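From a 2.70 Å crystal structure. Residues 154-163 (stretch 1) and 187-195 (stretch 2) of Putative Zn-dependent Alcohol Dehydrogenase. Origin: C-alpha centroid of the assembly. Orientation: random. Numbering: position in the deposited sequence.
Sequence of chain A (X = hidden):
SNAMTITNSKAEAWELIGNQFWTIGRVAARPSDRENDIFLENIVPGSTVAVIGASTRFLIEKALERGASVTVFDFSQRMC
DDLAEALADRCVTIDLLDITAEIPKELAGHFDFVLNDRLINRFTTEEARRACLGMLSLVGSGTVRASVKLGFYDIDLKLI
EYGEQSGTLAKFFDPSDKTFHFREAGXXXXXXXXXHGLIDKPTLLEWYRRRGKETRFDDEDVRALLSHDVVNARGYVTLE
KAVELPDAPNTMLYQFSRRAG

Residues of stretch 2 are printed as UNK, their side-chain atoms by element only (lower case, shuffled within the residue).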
# COMPACT_ATOMS: atom_id res chain seq x y z
N ASP A 154 -14.14 -4.69 6.66
CA ASP A 154 -15.43 -5.35 6.78
C ASP A 154 -15.25 -6.86 6.70
O ASP A 154 -15.78 -7.61 7.51
CB ASP A 154 -16.40 -4.87 5.70
CG ASP A 154 -16.84 -3.40 5.90
OD1 ASP A 154 -17.34 -2.82 4.90
OD2 ASP A 154 -16.70 -2.84 7.03
N ILE A 155 -14.46 -7.29 5.72
CA ILE A 155 -14.15 -8.70 5.61
C ILE A 155 -13.52 -9.28 6.88
O ILE A 155 -13.58 -10.48 7.12
CB ILE A 155 -13.22 -9.02 4.44
CG1 ILE A 155 -13.03 -10.55 4.38
CG2 ILE A 155 -11.88 -8.37 4.64
CD1 ILE A 155 -12.29 -11.08 3.17
N ASP A 156 -12.89 -8.45 7.69
CA ASP A 156 -12.22 -8.99 8.86
C ASP A 156 -13.29 -9.45 9.82
O ASP A 156 -13.19 -10.53 10.40
CB ASP A 156 -11.31 -7.95 9.54
CG ASP A 156 -10.04 -7.63 8.73
OD1 ASP A 156 -9.74 -8.41 7.79
OD2 ASP A 156 -9.36 -6.60 9.03
N LEU A 157 -14.31 -8.61 9.97
CA LEU A 157 -15.45 -8.91 10.82
C LEU A 157 -16.16 -10.26 10.42
O LEU A 157 -16.49 -11.09 11.26
CB LEU A 157 -16.40 -7.70 10.87
CG LEU A 157 -15.85 -6.35 11.38
CD1 LEU A 157 -16.85 -5.17 11.20
CD2 LEU A 157 -15.38 -6.40 12.83
N LYS A 158 -16.37 -10.51 9.13
CA LYS A 158 -16.85 -11.81 8.73
C LYS A 158 -15.81 -12.90 9.04
O LYS A 158 -16.18 -14.00 9.44
CB LYS A 158 -17.21 -11.84 7.24
CG LYS A 158 -18.17 -10.74 6.80
CD LYS A 158 -19.62 -11.21 6.71
CE LYS A 158 -20.23 -11.42 8.09
NZ LYS A 158 -21.69 -11.78 7.99
N LEU A 159 -14.52 -12.60 8.87
CA LEU A 159 -13.47 -13.57 9.17
C LEU A 159 -13.46 -14.03 10.64
O LEU A 159 -13.39 -15.23 10.93
CB LEU A 159 -12.10 -13.05 8.78
CG LEU A 159 -11.71 -13.09 7.30
CD1 LEU A 159 -10.38 -12.39 7.11
CD2 LEU A 159 -11.64 -14.51 6.78
N ILE A 160 -13.49 -13.07 11.56
CA ILE A 160 -13.61 -13.39 12.98
C ILE A 160 -14.86 -14.27 13.23
O ILE A 160 -14.77 -15.33 13.85
CB ILE A 160 -13.67 -12.10 13.88
CG1 ILE A 160 -12.60 -11.06 13.50
CG2 ILE A 160 -13.61 -12.45 15.34
CD1 ILE A 160 -11.20 -11.56 13.45
N GLU A 161 -16.02 -13.83 12.75
CA GLU A 161 -17.30 -14.49 13.03
C GLU A 161 -17.27 -15.93 12.53
O GLU A 161 -17.38 -16.86 13.34
CB GLU A 161 -18.46 -13.70 12.39
CG GLU A 161 -19.85 -14.37 12.34
CD GLU A 161 -20.99 -13.44 11.82
OE1 GLU A 161 -22.03 -13.96 11.35
OE2 GLU A 161 -20.84 -12.18 11.88
N TYR A 162 -17.09 -16.09 11.22
CA TYR A 162 -17.20 -17.38 10.53
C TYR A 162 -16.02 -18.34 10.80
O TYR A 162 -16.02 -19.51 10.39
CB TYR A 162 -17.38 -17.14 9.02
CG TYR A 162 -18.62 -16.35 8.59
CD1 TYR A 162 -19.67 -16.10 9.48
CD2 TYR A 162 -18.75 -15.86 7.29
CE1 TYR A 162 -20.77 -15.40 9.09
CE2 TYR A 162 -19.86 -15.16 6.89
CZ TYR A 162 -20.88 -14.93 7.79
OH TYR A 162 -22.00 -14.22 7.40
N GLY A 163 -15.02 -17.83 11.51
CA GLY A 163 -13.86 -18.62 11.86
C GLY A 163 -13.89 -19.01 13.33
O GLY A 163 -13.19 -19.93 13.74
N UNK A 187 -11.89 -22.47 4.01
CA UNK A 187 -13.29 -22.41 3.58
C UNK A 187 -13.98 -21.18 4.14
O UNK A 187 -14.99 -20.72 3.60
c UNK A 187 -14.03 -23.68 4.01
o UNK A 187 -16.34 -23.59 4.57
c UNK A 187 -15.50 -23.64 3.65
o UNK A 187 -15.81 -23.67 2.44
N UNK A 188 -13.44 -20.64 5.23
CA UNK A 188 -14.01 -19.46 5.86
C UNK A 188 -13.85 -18.23 4.97
O UNK A 188 -14.72 -17.36 4.93
c UNK A 188 -13.97 -17.94 7.87
c UNK A 188 -13.48 -20.38 8.14
c UNK A 188 -13.35 -19.17 7.23
N UNK A 189 -12.73 -18.17 4.25
CA UNK A 189 -12.47 -17.06 3.34
C UNK A 189 -13.61 -16.87 2.36
O UNK A 189 -14.18 -15.78 2.26
c UNK A 189 -10.45 -14.88 2.75
c UNK A 189 -10.59 -16.08 1.83
c UNK A 189 -9.26 -16.43 1.18
c UNK A 189 -11.15 -17.29 2.59
N UNK A 190 -13.94 -17.93 1.62
CA UNK A 190 -15.03 -17.88 0.66
C UNK A 190 -16.28 -17.24 1.26
O UNK A 190 -16.93 -16.41 0.63
o UNK A 190 -14.32 -20.74 -1.42
c UNK A 190 -15.36 -19.29 0.16
c UNK A 190 -14.15 -20.00 -0.42
o UNK A 190 -13.04 -19.82 0.11
N UNK A 191 -16.60 -17.62 2.50
CA UNK A 191 -17.85 -17.23 3.12
C UNK A 191 -17.83 -15.75 3.51
O UNK A 191 -18.89 -15.13 3.66
c UNK A 191 -20.04 -19.32 5.44
n UNK A 191 -20.39 -19.19 6.85
n UNK A 191 -20.11 -19.57 9.10
n UNK A 191 -18.62 -20.46 7.60
c UNK A 191 -19.57 -18.00 4.85
c UNK A 191 -19.71 -19.74 7.85
c UNK A 191 -18.14 -18.10 4.34
N UNK A 192 -16.64 -15.21 3.69
CA UNK A 192 -16.47 -13.90 4.30
C UNK A 192 -16.29 -12.81 3.24
O UNK A 192 -16.43 -11.62 3.53
c UNK A 192 -15.30 -13.90 5.26
N UNK A 193 -15.98 -13.23 2.02
CA UNK A 193 -15.71 -12.29 0.94
C UNK A 193 -16.81 -11.24 0.83
O UNK A 193 -18.00 -11.57 0.85
c UNK A 193 -14.18 -14.39 -2.00
c UNK A 193 -13.08 -12.65 -0.57
c UNK A 193 -14.19 -13.69 -0.65
c UNK A 193 -15.55 -13.04 -0.39
N UNK A 194 -16.41 -9.98 0.70
CA UNK A 194 -17.35 -8.89 0.52
C UNK A 194 -17.14 -8.18 -0.81
O UNK A 194 -16.11 -8.37 -1.47
c UNK A 194 -17.25 -7.86 1.66
c UNK A 194 -15.89 -7.19 1.65
c UNK A 194 -17.51 -8.53 3.00
N UNK A 195 -18.10 -7.35 -1.20
CA UNK A 195 -18.08 -6.72 -2.52
C UNK A 195 -16.92 -5.74 -2.67
O UNK A 195 -16.79 -4.81 -1.86
c UNK A 195 -19.41 -5.96 -2.56
c UNK A 195 -19.42 -7.26 -0.56
c UNK A 195 -20.30 -6.74 -1.66

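Position 187 carries two side-chain carbons, the second bearing two oxygens, a carboxylate attached directly to CB. It is exposed, and its side chain is out of reach of stretch 1. That is Asp187, whose charge can remain in solvent.

Position 188 has three carbons, one carrying the other two, so the branch lies at CB itself. Its CA-to-CB bond points toward the first helix, and its carbons touch Leu159, Tyr162 and Gly163. This is Val188, with chi1 t. CG2 lies 3.5 Å from Tyr162 O and CG1 3.7 Å from Tyr162 CB, while CG1 also comes within 3.8 Å of Gly163 N. A short, branched apolar side chain suits this buried place, where the first helix offers backbone atoms, the base of Tyr162 and the side chain of Leu159.

Position 189 shows four carbons forked at the second, with no heteroatom. CB points away from stretch 1, yet the end of the chain comes nearer and touches Ile155 and Leu159. Branching beyond CB identifies Leu189, whose CD1 lies 4.2 Å from both Ile155 CD1 and Leu159 CD2. The extra length lets an apolar residue reach a contact its CB does not face.

Position 190 again has two carbons, the second with two oxygens. It is exposed, and its side chain is out of reach of stretch 1. This is Asp190, in a place that costs a carboxylate no desolvation by this contact.

Position 191 is the longest side chain: three carbons, a nitrogen, then a carbon carrying two more nitrogens. One of its carbons lies against the ring of Tyr162, and its planar end lies flat on that ring. This guanidinium defines Arg191. Its CG lies 3.3 Å from Tyr162 CD2, with the stacked planes at 14° and Arg191 CZ 4.1 Å from the centroid of the Tyr162 ring. The cation-pi contact is off-centre. A flat cation can cover an aromatic face while its edge remains free for polar partners.

Position 192 has one side-chain carbon, set against Lys158 and Leu159, hence Ala192. Its CB sits 3.4 Å from Lys158 CB and 4.0 Å from Leu159 CD2. Here the backbones come nearest, Lys158 CA to Ala192 CA being 4.9 Å, and a methyl group fills the narrow space.

Position 193 has four carbons forked at the second. Its CB points away, but the end of the chain reaches Ile155. This is Leu193, the first residue to leave helical phi/psi; its CD2 comes to 4.1 Å from Ile155 CD1, extending the apolar patch.

Position 194 has three carbons, one carrying two. It points toward stretch 1 and touches Ile155 and Lys158, giving Val194. Its CG2 lies 4.3 Å from Ile155 CB, a compact apolar cover for the isoleucine.

Position 195 has three carbons closing a ring onto the backbone nitrogen, exposed and without contact here. It can only be Pro195, which restricts phi, found at -66°, in the segment after the helix.

The helix axes approach to 8.8 Å with their directions 132° apart. No hydrogen bond joins the stretches; apolar packing around Ala192 and the arginine–tyrosine stack hold the contact, burying 562 Å² in total. Within stretch 1, Lys158 NZ donates to Tyr162 OH at 2.5 Å, tying down the far end of the stacked ring.

Stretch 2 187-195: DVLDRALVP
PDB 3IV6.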